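Local structure of tryparedoxin (Crithidia fasciculata, 1O8X) at residues F104-E107 with S108-T111; R126-A129 with T130-D134. The protein probably serves as a thioredoxin-like dithiol-disulfide oxidoreductase of the trypanosomatid defence against oxidative stress. The protein carries 1 engineered substitution. All blocks are in the same frame, centred on the assembly; numbering follows the deposited sequence.

Contact 1 of 2, residues F104-E107 with S108-T111; sequences FNVE and SIPT
With chi1 of Val106 at -177°, its CG1 swings away from the backbone N and reaches toward Thr111, whose own OG1 stands beside its backbone N, a rotation that turns it to the carbonyl of Ser108. The two side chains run past each other in opposite directions, and CG1 of Val106 is the atom that meets the second half of the loop. It stands 3.4 Å from Ser108 O and 3.8 Å from Thr111 OG1, so it lies against the polar pair itself. A looser apolar contact joins Val106 CG1 to Ile109 CG2 at 4.3 Å.

The pair is a hydrogen bond from Thr111 OG1 to Ser108 O, 2.7 Å long. The hydroxyl approaches at a C=O...O angle of 150°, tilted 26° from the carbonyl plane. This ties the start of strand 111-116 back to the loop across the cis peptide bond that precedes Pro110. At the other end, helix 94-103 finishes in a Schellman motif with Asn105, at positive phi, as its C-prime residue; Val106 follows directly.

A cis-proline loop facing the redox centre is a hallmark of the thioredoxin fold. Here the side chain of Ile109 touches Cys40 and Trp70, while Pro110 packs on Pro42 and Phe46. Val106 also rests on Trp70 and Phe35. Since no hydrogen bond joins 104-107 to 108-111, the two halves meet through van der Waals contact. The polar link within the loop is the threonine hydroxyl bond, and the valine methyl, packed against both donor OG1 and acceptor O, probably shields it from solvent on that side.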
loop_
_atom_site.group_PDB
_atom_site.type_symbol
_atom_site.label_atom_id
_atom_site.label_comp_id
_atom_site.label_asym_id
_atom_site.label_seq_id
_atom_site.Cartn_x
_atom_site.Cartn_y
_atom_site.Cartn_z
ATOM N N PHE A 104 2.525 9.890 -8.036
ATOM C CA PHE A 104 1.455 9.104 -8.650
ATOM C C PHE A 104 0.168 9.852 -8.898
ATOM O O PHE A 104 -0.838 9.247 -9.251
ATOM C CB PHE A 104 1.192 7.870 -7.790
ATOM C CG PHE A 104 2.155 6.777 -8.065
ATOM C CD1 PHE A 104 2.981 6.281 -7.068
ATOM C CD2 PHE A 104 2.256 6.263 -9.367
ATOM C CE1 PHE A 104 3.917 5.240 -7.383
ATOM C CE2 PHE A 104 3.137 5.260 -9.672
ATOM C CZ PHE A 104 3.975 4.760 -8.684
ATOM N N ASN A 105 0.192 11.166 -8.694
ATOM C CA ASN A 105 -0.996 11.991 -8.856
ATOM C C ASN A 105 -2.204 11.434 -8.105
ATOM O O ASN A 105 -3.316 11.354 -8.629
ATOM C CB ASN A 105 -1.334 12.260 -10.325
ATOM C CG ASN A 105 -2.321 13.399 -10.476
ATOM O OD1 ASN A 105 -2.445 14.259 -9.589
ATOM N ND2 ASN A 105 -3.051 13.400 -11.574
ATOM N N VAL A 106 -1.978 11.085 -6.845
ATOM C CA VAL A 106 -3.061 10.615 -5.997
ATOM C C VAL A 106 -3.821 11.843 -5.502
ATOM O O VAL A 106 -3.287 12.657 -4.746
ATOM C CB VAL A 106 -2.536 9.814 -4.796
ATOM C CG1 VAL A 106 -3.701 9.295 -3.983
ATOM C CG2 VAL A 106 -1.660 8.657 -5.246
ATOM N N GLU A 107 -5.073 11.954 -5.910
ATOM C CA GLU A 107 -5.857 13.150 -5.601
ATOM C C GLU A 107 -6.959 12.852 -4.602
ATOM O O GLU A 107 -7.451 13.744 -3.904
ATOM C CB GLU A 107 -6.469 13.706 -6.871
ATOM C CG GLU A 107 -5.468 14.358 -7.794
ATOM C CD GLU A 107 -6.174 15.106 -8.892
ATOM O OE1 GLU A 107 -6.866 14.451 -9.706
ATOM O OE2 GLU A 107 -6.047 16.344 -8.921
ATOM N N SER A 108 -7.353 11.585 -4.552
ATOM C CA SER A 108 -8.342 11.121 -3.596
ATOM C C SER A 108 -7.906 9.784 -3.040
ATOM O O SER A 108 -7.050 9.078 -3.609
ATOM C CB SER A 108 -9.727 10.995 -4.217
ATOM O OG SER A 108 -9.718 9.992 -5.203
ATOM N N ILE A 109 -8.464 9.470 -1.890
ATOM C CA ILE A 109 -8.225 8.195 -1.241
ATOM C C ILE A 109 -9.589 7.532 -0.987
ATOM O O ILE A 109 -10.615 8.215 -0.871
ATOM C CB ILE A 109 -7.373 8.379 0.036
ATOM C CG1 ILE A 109 -7.911 9.503 0.926
ATOM C CG2 ILE A 109 -5.910 8.647 -0.372
ATOM C CD1 ILE A 109 -7.358 9.446 2.326
ATOM N N PRO A 110 -9.644 6.210 -0.897
ATOM C CA PRO A 110 -8.487 5.301 -0.981
ATOM C C PRO A 110 -7.969 5.120 -2.404
ATOM O O PRO A 110 -8.740 5.197 -3.370
ATOM C CB PRO A 110 -9.066 3.973 -0.468
ATOM C CG PRO A 110 -10.540 4.037 -0.823
ATOM C CD PRO A 110 -10.918 5.491 -0.668
ATOM N N THR A 111 -6.662 4.859 -2.531
ATOM C CA THR A 111 -6.032 4.582 -3.831
ATOM C C THR A 111 -5.032 3.466 -3.603
ATOM O O THR A 111 -4.393 3.426 -2.557
ATOM C CB THR A 111 -5.357 5.847 -4.374
ATOM O OG1 THR A 111 -6.371 6.749 -4.825
ATOM C CG2 THR A 111 -4.537 5.564 -5.620
#

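Contact 2 of 2, residues R126-A129 with T130-D134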
loop_
_atom_site.group_PDB
_atom_site.type_symbol
_atom_site.label_atom_id
_atom_site.label_comp_id
_atom_site.label_asym_id
_atom_site.label_seq_id
_atom_site.Cartn_x
_atom_site.Cartn_y
_atom_site.Cartn_z
ATOM N N ARG A 126 -4.903 1.321 -10.688
ATOM C CA ARG A 126 -6.365 1.303 -10.563
ATOM C C ARG A 126 -6.891 0.177 -9.687
ATOM O O ARG A 126 -8.090 -0.127 -9.714
ATOM C CB ARG A 126 -6.996 1.204 -11.947
ATOM C CG ARG A 126 -6.662 2.347 -12.885
ATOM C CD ARG A 126 -6.235 1.872 -14.294
ATOM N NE ARG A 126 -7.091 0.783 -14.742
ATOM C CZ ARG A 126 -6.744 -0.497 -14.905
ATOM N NH1 ARG A 126 -7.690 -1.356 -15.243
ATOM N NH2 ARG A 126 -5.482 -0.935 -14.754
ATOM N N ALA A 127 -6.009 -0.422 -8.877
ATOM C CA ALA A 127 -6.377 -1.595 -8.106
ATOM C C ALA A 127 -7.502 -1.349 -7.089
ATOM O O ALA A 127 -8.262 -2.271 -6.781
ATOM C CB ALA A 127 -5.161 -2.185 -7.443
ATOM N N ARG A 128 -7.660 -0.114 -6.590
ATOM C CA ARG A 128 -8.773 0.167 -5.680
ATOM C C ARG A 128 -10.113 -0.032 -6.389
ATOM O O ARG A 128 -11.089 -0.428 -5.755
ATOM C CB ARG A 128 -8.638 1.580 -5.119
ATOM C CG ARG A 128 -9.791 2.073 -4.257
ATOM C CD ARG A 128 -10.826 2.823 -5.090
ATOM N NE ARG A 128 -11.898 3.383 -4.298
ATOM C CZ ARG A 128 -12.882 2.676 -3.781
ATOM N NH1 ARG A 128 -12.945 1.360 -3.964
ATOM N NH2 ARG A 128 -13.816 3.288 -3.059
ATOM N N ALA A 129 -10.171 0.282 -7.688
ATOM C CA ALA A 129 -11.388 0.105 -8.479
ATOM C C ALA A 129 -11.558 -1.326 -8.957
ATOM O O ALA A 129 -12.666 -1.862 -8.975
ATOM C CB ALA A 129 -11.371 1.065 -9.677
ATOM N N THR A 130 -10.465 -1.959 -9.377
ATOM C CA THR A 130 -10.579 -3.284 -9.990
ATOM C C THR A 130 -10.736 -4.378 -8.937
ATOM O O THR A 130 -11.425 -5.377 -9.179
ATOM C CB THR A 130 -9.378 -3.586 -10.895
ATOM O OG1 THR A 130 -8.180 -3.470 -10.126
ATOM C CG2 THR A 130 -9.250 -2.544 -12.023
ATOM N N LEU A 131 -10.128 -4.196 -7.769
ATOM C CA LEU A 131 -10.193 -5.232 -6.745
ATOM C C LEU A 131 -11.628 -5.518 -6.310
ATOM O O LEU A 131 -11.994 -6.678 -6.109
ATOM C CB LEU A 131 -9.303 -4.863 -5.567
ATOM C CG LEU A 131 -9.168 -5.846 -4.406
ATOM C CD1 LEU A 131 -7.783 -5.706 -3.781
ATOM C CD2 LEU A 131 -10.215 -5.634 -3.359
ATOM N N VAL A 132 -12.434 -4.470 -6.145
ATOM C CA VAL A 132 -13.791 -4.681 -5.636
ATOM C C VAL A 132 -14.652 -5.468 -6.623
ATOM O O VAL A 132 -15.638 -6.084 -6.225
ATOM C CB VAL A 132 -14.473 -3.384 -5.154
ATOM C CG1 VAL A 132 -13.668 -2.715 -4.061
ATOM C CG2 VAL A 132 -14.700 -2.449 -6.299
ATOM N N LYS A 133 -14.258 -5.478 -7.886
ATOM C CA LYS A 133 -14.990 -6.220 -8.910
ATOM C C LYS A 133 -14.392 -7.584 -9.210
ATOM O O LYS A 133 -14.988 -8.373 -9.957
ATOM C CB LYS A 133 -15.019 -5.403 -10.177
ATOM C CG LYS A 133 -15.833 -4.150 -9.989
ATOM C CD LYS A 133 -16.063 -3.440 -11.294
ATOM C CE LYS A 133 -17.004 -4.207 -12.206
ATOM N NZ LYS A 133 -18.428 -4.072 -11.794
ATOM N N ASP A 134 -13.232 -7.866 -8.623
ATOM C CA ASP A 134 -12.536 -9.108 -8.899
ATOM C C ASP A 134 -12.002 -9.693 -7.604
ATOM O O ASP A 134 -10.791 -9.806 -7.442
ATOM C CB ASP A 134 -11.444 -8.832 -9.942
ATOM C CG ASP A 134 -10.674 -10.071 -10.366
ATOM O OD1 ASP A 134 -11.201 -11.216 -10.313
ATOM O OD2 ASP A 134 -9.506 -9.933 -10.804
#
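Thr130, one turn on from Arg126, donates its backbone N to Arg126 O at 3.0 Å in the carbonyl plane. The same oxygen also takes the N-H of Ala129, so two backbone bonds grip it. A chi1 of 57° turns the Thr130 hydroxyl back over this turn, where OG1 sits 3.3 Å from Ala127 CA and makes a weak hydrogen bond of 3.4 Å to Arg126 O. The methyl CG2 approaches the guanidinium of Arg126 obliquely, 3.8 Å from NH1. One residue further on, Leu131 N donates to Ala127 O at 2.9 Å, from a position tilted 29° out of the carbonyl plane.

Arg126 occupies the N-cap position of helix 127-131, the short helix that follows the edge strand 122-124 of the thioredoxin-fold sheet. A type I turn from Leu131 to Asp134 then redirects the chain. Within it, Val132 CG2 packs 3.4 Å from Ala129 O, while CG1 approaches the guanidinium of Arg128 at its edge, 4.1 Å from NH1.

Further out, the Arg126 guanidinium is held through NH2 by a salt bridge to Asp144 and a hydrogen bond to Trp142 O. The Trp142 side chain packs on Ala127, Thr130 and Leu131, and its NE1 bonds to Asp134 OD2. On helix 41-57, Leu50 meets Leu131, and Phe46 touches both Arg128 and Val132.

Contact 1 precedes contact 2 along the chain, and their centres lie about 14 Å apart. Strand 111-116, which begins at the last residue of contact 1, and its antiparallel neighbour 122-124, at one edge of the central sheet, connect them, so the cis-proline loop leads into the sheet and the helix leads out of it. The two sites nevertheless touch directly: Pro110 O packs 3.4 Å from Arg128 CG. Helix 41-57 is a shared neighbour, with Phe46 meeting Pro110 from contact 1 and Arg128 and Val132 from contact 2. The C-terminal helix is thus packed beside the loop that borders the redox site, in which the second cysteine is replaced by the engineered Ala43.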